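Local coordinates for major capsid protein (Human herpesvirus 1, PDB 1NO7) that forms the main building block of the herpesvirus capsid shell, the fragment here being its large protease-resistant upper domain, at residues A182-S187 with Y218-Y223; L197-I202 with T226-D231; L281-V286 with H358-Y363; C192-L197 with L442-L447. One frame throughout, in Å; residues are numbered along the deposited sequence.

Contact 1 of 4, residues A182-S187 with Y218-Y223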
loop_
_atom_site.group_PDB
_atom_site.type_symbol
_atom_site.label_atom_id
_atom_site.label_comp_id
_atom_site.label_asym_id
_atom_site.label_seq_id
_atom_site.Cartn_x
_atom_site.Cartn_y
_atom_site.Cartn_z
ATOM N N ALA A 182 9.794 -5.338 6.892
ATOM C CA ALA A 182 10.216 -6.035 5.688
ATOM C C ALA A 182 10.443 -7.515 6.023
ATOM O O ALA A 182 9.900 -8.398 5.345
ATOM C CB ALA A 182 11.502 -5.406 5.142
ATOM N N ALA A 183 11.239 -7.771 7.070
ATOM C CA ALA A 183 11.550 -9.131 7.531
ATOM C C ALA A 183 10.272 -9.854 7.959
ATOM O O ALA A 183 10.066 -11.024 7.631
ATOM C CB ALA A 183 12.525 -9.073 8.695
ATOM N N ILE A 184 9.422 -9.136 8.691
ATOM C CA ILE A 184 8.120 -9.679 9.198
ATOM C C ILE A 184 7.098 -9.516 8.162
ATOM O O ILE A 184 6.057 -8.877 8.338
ATOM C CB ILE A 184 7.496 -8.950 10.380
ATOM C CG1 ILE A 184 8.553 -8.480 11.372
ATOM C CG2 ILE A 184 6.457 -9.835 11.061
ATOM C CD1 ILE A 184 8.130 -7.263 12.178
ATOM N N HIS A 185 7.455 -9.973 6.945
ATOM C CA HIS A 185 6.674 -9.823 5.685
ATOM C C HIS A 185 5.212 -10.225 5.676
ATOM O O HIS A 185 4.812 -11.056 4.877
ATOM C CB HIS A 185 7.378 -10.597 4.575
ATOM C CG HIS A 185 7.489 -12.107 4.919
ATOM N ND1 HIS A 185 7.921 -12.554 6.148
ATOM C CD2 HIS A 185 7.228 -13.214 4.183
ATOM C CE1 HIS A 185 7.923 -13.876 6.157
ATOM N NE2 HIS A 185 7.508 -14.302 4.977
ATOM N N GLY A 186 4.390 -9.659 6.562
ATOM C CA GLY A 186 2.988 -10.037 6.588
ATOM C C GLY A 186 2.815 -11.388 7.290
ATOM O O GLY A 186 1.708 -11.730 7.685
ATOM N N SER A 187 3.896 -12.158 7.453
ATOM C CA SER A 187 3.811 -13.448 8.141
ATOM C C SER A 187 3.340 -13.339 9.590
ATOM O O SER A 187 3.945 -12.644 10.408
ATOM C CB SER A 187 5.159 -14.169 8.098
ATOM O OG SER A 187 5.055 -15.458 8.687
ATOM N N TYR A 218 -1.053 -2.776 7.560
ATOM C CA TYR A 218 -2.235 -3.294 8.233
ATOM C C TYR A 218 -2.012 -4.639 8.903
ATOM O O TYR A 218 -2.382 -4.825 10.068
ATOM C CB TYR A 218 -3.434 -3.404 7.280
ATOM C CG TYR A 218 -4.740 -3.384 8.048
ATOM C CD1 TYR A 218 -5.059 -2.290 8.859
ATOM C CD2 TYR A 218 -5.604 -4.484 8.054
ATOM C CE1 TYR A 218 -6.189 -2.288 9.668
ATOM C CE2 TYR A 218 -6.747 -4.494 8.865
ATOM C CZ TYR A 218 -7.027 -3.390 9.676
ATOM O OH TYR A 218 -8.106 -3.392 10.542
ATOM N N SER A 219 -1.424 -5.577 8.166
ATOM C CA SER A 219 -1.164 -6.903 8.705
ATOM C C SER A 219 -0.585 -6.812 10.115
ATOM O O SER A 219 -1.063 -7.486 11.035
ATOM C CB SER A 219 -0.205 -7.661 7.794
ATOM O OG SER A 219 -0.857 -8.075 6.605
ATOM N N LEU A 220 0.440 -5.982 10.291
ATOM C CA LEU A 220 1.023 -5.836 11.618
ATOM C C LEU A 220 -0.042 -5.236 12.519
ATOM O O LEU A 220 -0.487 -5.882 13.468
ATOM C CB LEU A 220 2.252 -4.928 11.604
ATOM C CG LEU A 220 3.307 -5.238 10.525
ATOM C CD1 LEU A 220 4.615 -4.564 10.970
ATOM C CD2 LEU A 220 3.514 -6.748 10.307
ATOM N N VAL A 221 -0.461 -4.010 12.222
ATOM C CA VAL A 221 -1.489 -3.371 13.029
ATOM C C VAL A 221 -2.572 -4.393 13.392
ATOM O O VAL A 221 -3.086 -4.402 14.520
ATOM C CB VAL A 221 -2.140 -2.199 12.275
ATOM C CG1 VAL A 221 -3.341 -1.684 13.066
ATOM C CG2 VAL A 221 -1.110 -1.067 12.079
ATOM N N SER A 222 -2.906 -5.264 12.443
ATOM C CA SER A 222 -3.923 -6.282 12.684
ATOM C C SER A 222 -3.498 -7.105 13.908
ATOM O O SER A 222 -4.217 -7.148 14.916
ATOM C CB SER A 222 -4.074 -7.180 11.455
ATOM O OG SER A 222 -5.272 -7.929 11.536
ATOM N N TYR A 223 -2.320 -7.728 13.814
ATOM C CA TYR A 223 -1.721 -8.535 14.890
ATOM C C TYR A 223 -1.629 -7.771 16.228
ATOM O O TYR A 223 -2.218 -8.177 17.235
ATOM C CB TYR A 223 -0.330 -8.953 14.451
ATOM C CG TYR A 223 -0.333 -9.630 13.103
ATOM C CD1 TYR A 223 0.787 -9.577 12.273
ATOM C CD2 TYR A 223 -1.424 -10.387 12.689
ATOM C CE1 TYR A 223 0.826 -10.275 11.057
ATOM C CE2 TYR A 223 -1.398 -11.092 11.483
ATOM C CZ TYR A 223 -0.268 -11.038 10.676
ATOM O OH TYR A 223 -0.201 -11.805 9.527
#

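Contact 2 of 4, residues L197-I202 with T226-D231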
loop_
_atom_site.group_PDB
_atom_site.type_symbol
_atom_site.label_atom_id
_atom_site.label_comp_id
_atom_site.label_asym_id
_atom_site.label_seq_id
_atom_site.Cartn_x
_atom_site.Cartn_y
_atom_site.Cartn_z
ATOM N N LEU A 197 10.418 -9.063 20.571
ATOM C CA LEU A 197 11.156 -7.971 19.949
ATOM C C LEU A 197 10.265 -6.788 19.631
ATOM O O LEU A 197 10.558 -5.645 20.009
ATOM C CB LEU A 197 11.813 -8.455 18.657
ATOM C CG LEU A 197 12.466 -7.363 17.819
ATOM C CD1 LEU A 197 13.271 -6.431 18.718
ATOM C CD2 LEU A 197 13.360 -8.024 16.759
ATOM N N VAL A 198 9.181 -7.075 18.918
ATOM C CA VAL A 198 8.224 -6.045 18.530
ATOM C C VAL A 198 7.682 -5.259 19.720
ATOM O O VAL A 198 7.788 -4.023 19.763
ATOM C CB VAL A 198 7.027 -6.647 17.793
ATOM C CG1 VAL A 198 5.889 -5.649 17.788
ATOM C CG2 VAL A 198 7.423 -7.017 16.364
ATOM N N VAL A 199 7.098 -5.973 20.678
ATOM C CA VAL A 199 6.536 -5.316 21.846
ATOM C C VAL A 199 7.522 -4.269 22.350
ATOM O O VAL A 199 7.127 -3.197 22.813
ATOM C CB VAL A 199 6.240 -6.305 22.998
ATOM C CG1 VAL A 199 5.460 -5.578 24.087
ATOM C CG2 VAL A 199 5.449 -7.515 22.491
ATOM N N GLN A 200 8.810 -4.580 22.237
ATOM C CA GLN A 200 9.839 -3.647 22.682
ATOM C C GLN A 200 9.850 -2.363 21.830
ATOM O O GLN A 200 9.690 -1.251 22.366
ATOM C CB GLN A 200 11.220 -4.309 22.624
ATOM C CG GLN A 200 11.327 -5.636 23.377
ATOM C CD GLN A 200 12.600 -5.726 24.207
ATOM O OE1 GLN A 200 13.702 -5.482 23.707
ATOM N NE2 GLN A 200 12.451 -6.075 25.482
ATOM N N CYS A 201 10.042 -2.523 20.515
ATOM C CA CYS A 201 10.073 -1.383 19.593
ATOM C C CYS A 201 8.884 -0.477 19.823
ATOM O O CYS A 201 9.031 0.732 20.060
ATOM C CB CYS A 201 10.009 -1.848 18.149
ATOM S SG CYS A 201 11.246 -3.062 17.768
ATOM N N ILE A 202 7.695 -1.066 19.748
ATOM C CA ILE A 202 6.499 -0.274 19.935
ATOM C C ILE A 202 6.520 0.502 21.250
ATOM O O ILE A 202 6.307 1.718 21.252
ATOM C CB ILE A 202 5.243 -1.137 19.893
ATOM C CG1 ILE A 202 5.176 -1.880 18.542
ATOM C CG2 ILE A 202 4.022 -0.240 20.171
ATOM C CD1 ILE A 202 3.932 -2.762 18.353
ATOM N N THR A 226 -4.666 -8.219 17.660
ATOM C CA THR A 226 -4.974 -9.613 17.959
ATOM C C THR A 226 -4.252 -10.074 19.219
ATOM O O THR A 226 -4.881 -10.350 20.240
ATOM C CB THR A 226 -4.546 -10.545 16.812
ATOM O OG1 THR A 226 -5.233 -10.179 15.609
ATOM C CG2 THR A 226 -4.876 -11.988 17.152
ATOM N N TYR A 227 -3.054 -9.832 19.255
ATOM C CA TYR A 227 -2.176 -10.354 20.320
ATOM C C TYR A 227 -1.200 -9.988 21.429
ATOM O O TYR A 227 -0.810 -10.880 22.207
ATOM C CB TYR A 227 -1.153 -11.405 19.846
ATOM C CG TYR A 227 -1.080 -12.199 18.619
ATOM C CD1 TYR A 227 -0.333 -12.231 17.437
ATOM C CD2 TYR A 227 -2.117 -13.129 18.770
ATOM C CE1 TYR A 227 -0.618 -13.156 16.421
ATOM C CE2 TYR A 227 -2.411 -14.062 17.766
ATOM C CZ TYR A 227 -1.663 -14.064 16.594
ATOM O OH TYR A 227 -2.001 -14.928 15.578
ATOM N N LEU A 228 -0.899 -8.704 21.472
ATOM C CA LEU A 228 0.022 -8.282 22.560
ATOM C C LEU A 228 -0.920 -7.543 23.496
ATOM O O LEU A 228 -0.689 -6.393 23.869
ATOM C CB LEU A 228 0.703 -7.134 21.711
ATOM C CG LEU A 228 1.415 -7.402 20.376
ATOM C CD1 LEU A 228 2.283 -6.184 20.083
ATOM C CD2 LEU A 228 2.284 -8.661 20.398
ATOM N N GLY A 229 -1.949 -8.346 24.041
ATOM C CA GLY A 229 -3.013 -7.782 24.852
ATOM C C GLY A 229 -2.469 -6.889 25.949
ATOM O O GLY A 229 -2.418 -5.661 25.809
ATOM N N GLY A 230 -2.055 -7.509 27.049
ATOM C CA GLY A 230 -1.512 -6.747 28.153
ATOM C C GLY A 230 -0.012 -6.565 28.026
ATOM O O GLY A 230 0.689 -6.479 29.038
ATOM N N ASP A 231 0.488 -6.505 26.792
ATOM C CA ASP A 231 1.918 -6.331 26.571
ATOM C C ASP A 231 2.345 -4.894 26.263
ATOM O O ASP A 231 3.518 -4.542 26.429
ATOM C CB ASP A 231 2.407 -7.275 25.475
ATOM C CG ASP A 231 2.213 -8.732 25.846
ATOM O OD1 ASP A 231 2.951 -9.600 25.315
ATOM O OD2 ASP A 231 1.311 -9.007 26.670
#

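Contact 3 of 4, residues L281-V286 with H358-Y363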
loop_
_atom_site.group_PDB
_atom_site.type_symbol
_atom_site.label_atom_id
_atom_site.label_comp_id
_atom_site.label_asym_id
_atom_site.label_seq_id
_atom_site.Cartn_x
_atom_site.Cartn_y
_atom_site.Cartn_z
ATOM N N LEU A 281 -10.629 -5.708 -7.502
ATOM C CA LEU A 281 -9.550 -4.784 -7.179
ATOM C C LEU A 281 -8.734 -5.324 -6.016
ATOM O O LEU A 281 -9.246 -5.475 -4.901
ATOM C CB LEU A 281 -10.119 -3.422 -6.779
ATOM C CG LEU A 281 -9.236 -2.157 -6.814
ATOM C CD1 LEU A 281 -9.870 -1.125 -5.874
ATOM C CD2 LEU A 281 -7.792 -2.447 -6.377
ATOM N N LEU A 282 -7.465 -5.625 -6.259
ATOM C CA LEU A 282 -6.655 -6.113 -5.166
ATOM C C LEU A 282 -5.917 -4.898 -4.649
ATOM O O LEU A 282 -5.522 -4.017 -5.424
ATOM C CB LEU A 282 -5.709 -7.229 -5.627
ATOM C CG LEU A 282 -4.899 -7.023 -6.902
ATOM C CD1 LEU A 282 -3.557 -6.408 -6.540
ATOM C CD2 LEU A 282 -4.689 -8.359 -7.593
ATOM N N PRO A 283 -5.760 -4.818 -3.319
ATOM C CA PRO A 283 -5.079 -3.706 -2.654
ATOM C C PRO A 283 -3.713 -3.455 -3.246
ATOM O O PRO A 283 -3.112 -4.339 -3.850
ATOM C CB PRO A 283 -5.042 -4.141 -1.190
ATOM C CG PRO A 283 -5.043 -5.636 -1.275
ATOM C CD PRO A 283 -6.033 -5.916 -2.373
ATOM N N PRO A 284 -3.201 -2.237 -3.069
ATOM C CA PRO A 284 -1.898 -1.821 -3.586
ATOM C C PRO A 284 -0.747 -2.730 -3.196
ATOM O O PRO A 284 0.051 -3.081 -4.061
ATOM C CB PRO A 284 -1.744 -0.417 -3.024
ATOM C CG PRO A 284 -2.443 -0.540 -1.677
ATOM C CD PRO A 284 -3.686 -1.299 -2.042
ATOM N N LEU A 285 -0.693 -3.123 -1.920
ATOM C CA LEU A 285 0.380 -3.984 -1.396
ATOM C C LEU A 285 -0.125 -5.346 -0.921
ATOM O O LEU A 285 -0.997 -5.432 -0.051
ATOM C CB LEU A 285 1.084 -3.252 -0.255
ATOM C CG LEU A 285 1.741 -1.950 -0.743
ATOM C CD1 LEU A 285 2.365 -1.141 0.406
ATOM C CD2 LEU A 285 2.810 -2.335 -1.774
ATOM N N VAL A 286 0.432 -6.414 -1.477
ATOM C CA VAL A 286 -0.019 -7.751 -1.107
ATOM C C VAL A 286 1.089 -8.690 -0.660
ATOM O O VAL A 286 1.907 -9.127 -1.481
ATOM C CB VAL A 286 -0.705 -8.437 -2.285
ATOM C CG1 VAL A 286 -1.571 -9.592 -1.792
ATOM C CG2 VAL A 286 -1.499 -7.434 -3.054
ATOM N N HIS A 358 -10.527 -5.165 4.390
ATOM C CA HIS A 358 -10.018 -4.223 5.375
ATOM C C HIS A 358 -8.680 -3.659 4.960
ATOM O O HIS A 358 -8.374 -2.499 5.255
ATOM C CB HIS A 358 -9.876 -4.881 6.733
ATOM C CG HIS A 358 -11.155 -5.423 7.258
ATOM N ND1 HIS A 358 -11.650 -6.651 6.877
ATOM C CD2 HIS A 358 -12.077 -4.882 8.090
ATOM C CE1 HIS A 358 -12.826 -6.843 7.452
ATOM N NE2 HIS A 358 -13.108 -5.784 8.192
ATOM N N HIS A 359 -7.874 -4.473 4.286
ATOM C CA HIS A 359 -6.581 -3.981 3.842
ATOM C C HIS A 359 -6.812 -2.851 2.841
ATOM O O HIS A 359 -6.286 -1.734 3.000
ATOM C CB HIS A 359 -5.765 -5.118 3.226
ATOM C CG HIS A 359 -4.991 -5.905 4.240
ATOM N ND1 HIS A 359 -5.549 -6.339 5.423
ATOM C CD2 HIS A 359 -3.699 -6.311 4.260
ATOM C CE1 HIS A 359 -4.634 -6.978 6.130
ATOM N NE2 HIS A 359 -3.504 -6.974 5.447
ATOM N N LYS A 360 -7.615 -3.145 1.817
ATOM C CA LYS A 360 -7.935 -2.156 0.803
ATOM C C LYS A 360 -8.521 -0.931 1.479
ATOM O O LYS A 360 -8.148 0.196 1.163
ATOM C CB LYS A 360 -8.919 -2.740 -0.194
ATOM C CG LYS A 360 -8.290 -3.811 -1.042
ATOM C CD LYS A 360 -9.331 -4.637 -1.773
ATOM C CE LYS A 360 -10.233 -3.770 -2.636
ATOM N NZ LYS A 360 -11.256 -4.635 -3.297
ATOM N N ILE A 361 -9.423 -1.150 2.428
ATOM C CA ILE A 361 -10.025 -0.021 3.138
ATOM C C ILE A 361 -8.931 0.832 3.776
ATOM O O ILE A 361 -8.932 2.068 3.667
ATOM C CB ILE A 361 -10.941 -0.469 4.273
ATOM C CG1 ILE A 361 -12.100 -1.298 3.697
ATOM C CG2 ILE A 361 -11.388 0.758 5.066
ATOM C CD1 ILE A 361 -13.290 -1.529 4.665
ATOM N N TYR A 362 -7.996 0.156 4.438
ATOM C CA TYR A 362 -6.894 0.813 5.120
ATOM C C TYR A 362 -5.992 1.590 4.159
ATOM O O TYR A 362 -5.754 2.790 4.347
ATOM C CB TYR A 362 -6.053 -0.236 5.855
ATOM C CG TYR A 362 -5.112 0.370 6.860
ATOM C CD1 TYR A 362 -5.579 0.789 8.109
ATOM C CD2 TYR A 362 -3.772 0.603 6.541
ATOM C CE1 TYR A 362 -4.732 1.433 9.022
ATOM C CE2 TYR A 362 -2.920 1.249 7.442
ATOM C CZ TYR A 362 -3.410 1.662 8.677
ATOM O OH TYR A 362 -2.593 2.330 9.556
ATOM N N TYR A 363 -5.502 0.896 3.130
ATOM C CA TYR A 363 -4.590 1.479 2.142
ATOM C C TYR A 363 -5.156 2.561 1.224
ATOM O O TYR A 363 -4.448 3.530 0.883
ATOM C CB TYR A 363 -3.973 0.366 1.292
ATOM C CG TYR A 363 -2.961 -0.414 2.065
ATOM C CD1 TYR A 363 -3.331 -1.139 3.195
ATOM C CD2 TYR A 363 -1.613 -0.351 1.737
ATOM C CE1 TYR A 363 -2.379 -1.776 3.990
ATOM C CE2 TYR A 363 -0.649 -0.983 2.522
ATOM C CZ TYR A 363 -1.035 -1.691 3.650
ATOM O OH TYR A 363 -0.072 -2.291 4.444
#

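Contact 4 of 4, residues C192-L197 with L442-L447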
loop_
_atom_site.group_PDB
_atom_site.type_symbol
_atom_site.label_atom_id
_atom_site.label_comp_id
_atom_site.label_asym_id
_atom_site.label_seq_id
_atom_site.Cartn_x
_atom_site.Cartn_y
_atom_site.Cartn_z
ATOM N N CYS A 192 4.624 -13.614 15.283
ATOM C CA CYS A 192 4.592 -14.252 16.583
ATOM C C CYS A 192 5.989 -14.510 17.143
ATOM O O CYS A 192 6.226 -14.308 18.337
ATOM C CB CYS A 192 3.768 -15.538 16.516
ATOM S SG CYS A 192 1.995 -15.180 16.531
ATOM N N ALA A 193 6.913 -14.947 16.294
ATOM C CA ALA A 193 8.270 -15.182 16.767
ATOM C C ALA A 193 8.804 -13.887 17.384
ATOM O O ALA A 193 8.893 -13.752 18.610
ATOM C CB ALA A 193 9.168 -15.613 15.617
ATOM N N LEU A 194 9.142 -12.929 16.525
ATOM C CA LEU A 194 9.681 -11.645 16.973
ATOM C C LEU A 194 8.717 -10.866 17.877
ATOM O O LEU A 194 8.979 -9.699 18.226
ATOM C CB LEU A 194 10.064 -10.789 15.763
ATOM C CG LEU A 194 11.114 -11.426 14.845
ATOM C CD1 LEU A 194 10.470 -12.546 14.045
ATOM C CD2 LEU A 194 11.697 -10.391 13.892
ATOM N N ALA A 195 7.613 -11.514 18.256
ATOM C CA ALA A 195 6.615 -10.884 19.120
ATOM C C ALA A 195 7.279 -10.127 20.271
ATOM O O ALA A 195 6.961 -8.962 20.516
ATOM C CB ALA A 195 5.647 -11.932 19.670
ATOM N N ARG A 196 8.208 -10.783 20.967
ATOM C CA ARG A 196 8.895 -10.135 22.086
ATOM C C ARG A 196 9.564 -8.867 21.567
ATOM O O ARG A 196 9.310 -7.750 22.040
ATOM C CB ARG A 196 9.957 -11.069 22.672
ATOM C CG ARG A 196 10.686 -10.492 23.877
ATOM C CD ARG A 196 12.046 -11.159 24.077
ATOM N NE ARG A 196 12.874 -10.413 25.023
ATOM C CZ ARG A 196 12.736 -10.463 26.343
ATOM N NH1 ARG A 196 11.804 -11.239 26.886
ATOM N NH2 ARG A 196 13.510 -9.715 27.118
ATOM N N LEU A 197 10.418 -9.063 20.571
ATOM C CA LEU A 197 11.156 -7.971 19.949
ATOM C C LEU A 197 10.265 -6.788 19.631
ATOM O O LEU A 197 10.558 -5.645 20.009
ATOM C CB LEU A 197 11.813 -8.455 18.657
ATOM C CG LEU A 197 12.466 -7.363 17.819
ATOM C CD1 LEU A 197 13.271 -6.431 18.718
ATOM C CD2 LEU A 197 13.360 -8.024 16.759
ATOM N N LEU A 442 18.151 -11.351 19.419
ATOM C CA LEU A 442 18.461 -12.669 18.881
ATOM C C LEU A 442 17.318 -13.387 18.170
ATOM O O LEU A 442 17.585 -14.198 17.276
ATOM C CB LEU A 442 19.020 -13.581 19.975
ATOM C CG LEU A 442 20.531 -13.465 20.184
ATOM C CD1 LEU A 442 21.258 -13.825 18.901
ATOM C CD2 LEU A 442 20.880 -12.057 20.604
ATOM N N THR A 443 16.062 -13.102 18.540
ATOM C CA THR A 443 14.927 -13.785 17.897
ATOM C C THR A 443 15.028 -13.710 16.374
ATOM O O THR A 443 14.431 -14.524 15.655
ATOM C CB THR A 443 13.577 -13.204 18.342
ATOM O OG1 THR A 443 13.710 -11.790 18.504
ATOM C CG2 THR A 443 13.119 -13.827 19.663
ATOM N N LEU A 444 15.802 -12.741 15.891
ATOM C CA LEU A 444 15.993 -12.578 14.452
ATOM C C LEU A 444 16.595 -13.830 13.822
ATOM O O LEU A 444 16.807 -13.885 12.609
ATOM C CB LEU A 444 16.891 -11.373 14.143
ATOM C CG LEU A 444 16.337 -9.967 14.414
ATOM C CD1 LEU A 444 17.359 -8.944 13.924
ATOM C CD2 LEU A 444 14.987 -9.760 13.714
ATOM N N GLN A 445 16.882 -14.840 14.631
ATOM C CA GLN A 445 17.445 -16.055 14.066
ATOM C C GLN A 445 16.356 -16.724 13.223
ATOM O O GLN A 445 16.648 -17.473 12.286
ATOM C CB GLN A 445 17.928 -17.007 15.176
ATOM C CG GLN A 445 18.969 -16.403 16.138
ATOM C CD GLN A 445 19.717 -17.454 16.955
ATOM O OE1 GLN A 445 20.643 -18.108 16.456
ATOM N NE2 GLN A 445 19.313 -17.625 18.212
ATOM N N VAL A 446 15.099 -16.422 13.545
ATOM C CA VAL A 446 13.972 -17.011 12.832
ATOM C C VAL A 446 13.971 -16.748 11.319
ATOM O O VAL A 446 13.721 -17.664 10.519
ATOM C CB VAL A 446 12.627 -16.505 13.390
ATOM C CG1 VAL A 446 11.506 -17.319 12.781
ATOM C CG2 VAL A 446 12.598 -16.616 14.905
ATOM N N LEU A 447 14.255 -15.501 10.942
ATOM C CA LEU A 447 14.260 -15.073 9.540
ATOM C C LEU A 447 14.861 -16.055 8.555
ATOM O O LEU A 447 14.417 -16.136 7.408
ATOM C CB LEU A 447 14.968 -13.728 9.384
ATOM C CG LEU A 447 14.557 -12.647 10.391
ATOM C CD1 LEU A 447 14.975 -11.283 9.852
ATOM C CD2 LEU A 447 13.049 -12.685 10.646
#

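Contact 1 of 4, residues A182-S187 with Y218-Y223
In the turn that joins helix 176-183 to helix 188-193, the carbonyl of Gly186 accepts a hydrogen bond from Tyr223 of helix 218-226. Tyr223 OH sits 2.7 Å from Gly186 O. It comes at 152° to the C=O bond and somewhat out of the carbonyl plane, while the oxygen in turn lies at the edge of the phenol ring, near its plane. Chi1 of Tyr223 (-53°) sets CG beside the backbone N, on the side of the preceding helical turn, and from that turn Ser219 O lies over the centre of one face of the ring. Phe191 meets the same ring, and Trp355 of helix 353-371 touches the Tyr223 side chain.

Closer to the helix backbone, Gly186 CA packs against Ser219 CB at 4.2 Å. The hydroxyl of Ser219 is used outside the pair, in a hydrogen bond with His359 NE2. The connection between the helices opens with an inverse gamma turn centred on Ile184: His185 N donates to Ala183 O at 2.9 Å, and His185 ND1 reaches that same oxygen from the same face of its plane. Gly186 follows with a positive phi of 78°. Ser187 then N-caps helix 188-193, its OG taking the backbone N of Val190. On the apolar side, Leu220 carries its CD2 to 4.3 Å from Ile184 CG2, and the same methyl lies 3.9 Å from Ile184 O.

Contact 2 of 4, residues L197-I202 with T226-D231
Leu228 pushes its two methyl groups against Val198, Val199 and Ile202, the face that helix 195-208 turns to the loop between helix 218-226 and helix 234-256. This is a helix-to-loop contact within the helical part of the upper domain, with no hydrogen bond across it. The packed part is all aliphatic. Leu228 CD2 rests 4.0 Å from Val199 CG2, the two side chains sliding past each other in opposite directions. Its other methyl, CD1, meets Ile202 CD1 tip to tip at 4.2 Å and has Val198 CG1 at 4.3 Å. Chi1 of Leu228 sets CG anti to the carbonyl carbon (-58°); from there the two methyls spread over Val198 to Ile202, just over one helical turn. Phe191 also touches Val198 and Leu228, and Cys236 and Tyr240 of helix 234-256 touch Ile202.

Beyond Val199 the contact opens to solvent. Asp231 is exposed, and Gly230 just before it is poorly ordered. Within the loop, Asp231 N bonds back to Leu228 O. Here a single valine branch does the touching: CG1 of Val199, anti to its backbone N, lies against the backbone oxygen of Asp231 and 3.8 Å from Asp231 CB.

Contact 3 of 4, residues L281-V286 with H358-Y363
The ring of Tyr363 meets Leu285 at its edge, where CD1 of the leucine lies near the ring plane and 3.7 Å from Tyr363 CE2; the two side chains cross at about a right angle. Pro284 approaches the ring obliquely, its CG 3.5 Å from both CB and CD2 of Tyr363. On the ring's other flank is a neighbour in the same helix, with Tyr363 CD1 in the plane of the Tyr362 ring, at its edge.

A turn earlier, Lys360 lays its aliphatic chain across Pro283, CG to Pro283 CB being 3.3 Å. The chain then bends at chi3 (57°), which places CE beside Leu281 O. NZ reaches that oxygen at 2.7 Å, in the carbonyl plane on a lone pair, and makes a second hydrogen bond to Met276 O. Two carbonyl oxygens thus hold this buried amino group, and their partial negative charge probably stabilises it as an ammonium.

Helix 353-371 is here set between two elements. The irregular segment 281-286, with its two prolines, covers one part of its surface and is itself tied by backbone bonds of Pro284 and Val286 to Leu483 of strand 478-483, while helix 234-256 packs on Ile361 and Tyr362.

Contact 4 of 4, residues C192-L197 with L442-L447
Leu194 and Thr443 bring their CA atoms to 5.7 Å, where the break between helix 188-193 and helix 195-208 meets the turns that follow helix 438-442. Leu194 sits at that break: it leaves the first helix and takes the N-cap position of the second. Chi1 (-59°) sets its CG anti to the carbonyl carbon; beyond it, CD2 reaches a small group of leucines. That methyl lies 3.4 Å from Leu444 CD2 and 4.2 Å from Leu447 CD2, and Leu194 crosses both of these side chains at about a right angle.

Leu444 CD2 is shared, for Leu197 CD2 comes up obliquely from the next helical turn to 3.9 Å. Thr443 sits beside this group with its OG1 3.8 Å from Leu197 CB. At the more open end Ala193 CB lies near Val446, whose CG1 is 4.1 Å from it; the place of CG2 is doubtful. Around the leucines, Leu180 of helix 176-183 touches Leu197 and Leu444, and Leu389 of helix 382-389 touches Leu444 and Leu447.

No hydrogen bond or salt bridge spans the two segments; the nearby charge of Arg196 is paired with Asp437 instead. The contact is mainly aliphatic, with the threonine oxygen lying against a leucine CB, so burial of apolar surface probably contributes most between these two segments.

Contacts 1, 2 and 4 form one group, their centres 12 to 13 Å apart, on the same side of the chain's centre. Leu197 belongs to the segments of both contact 2 and contact 4, and Tyr227 CE1 lies 3.3 Å from Cys192 SG between them. Contact 1 meets contact 4 through Ala183 CB and Leu447 CD1, 3.5 Å apart, and contact 2 through Ile184 CD1 and Val198 CG2 at 4.3 Å. Contact 3 lies nearest the middle of the chain, about 6 Å from its centre. It joins the group through contact 1, where Tyr218 packs on Tyr362 and His359; its nearest atoms stay about 10 Å from contact 2 and 14 Å from contact 4.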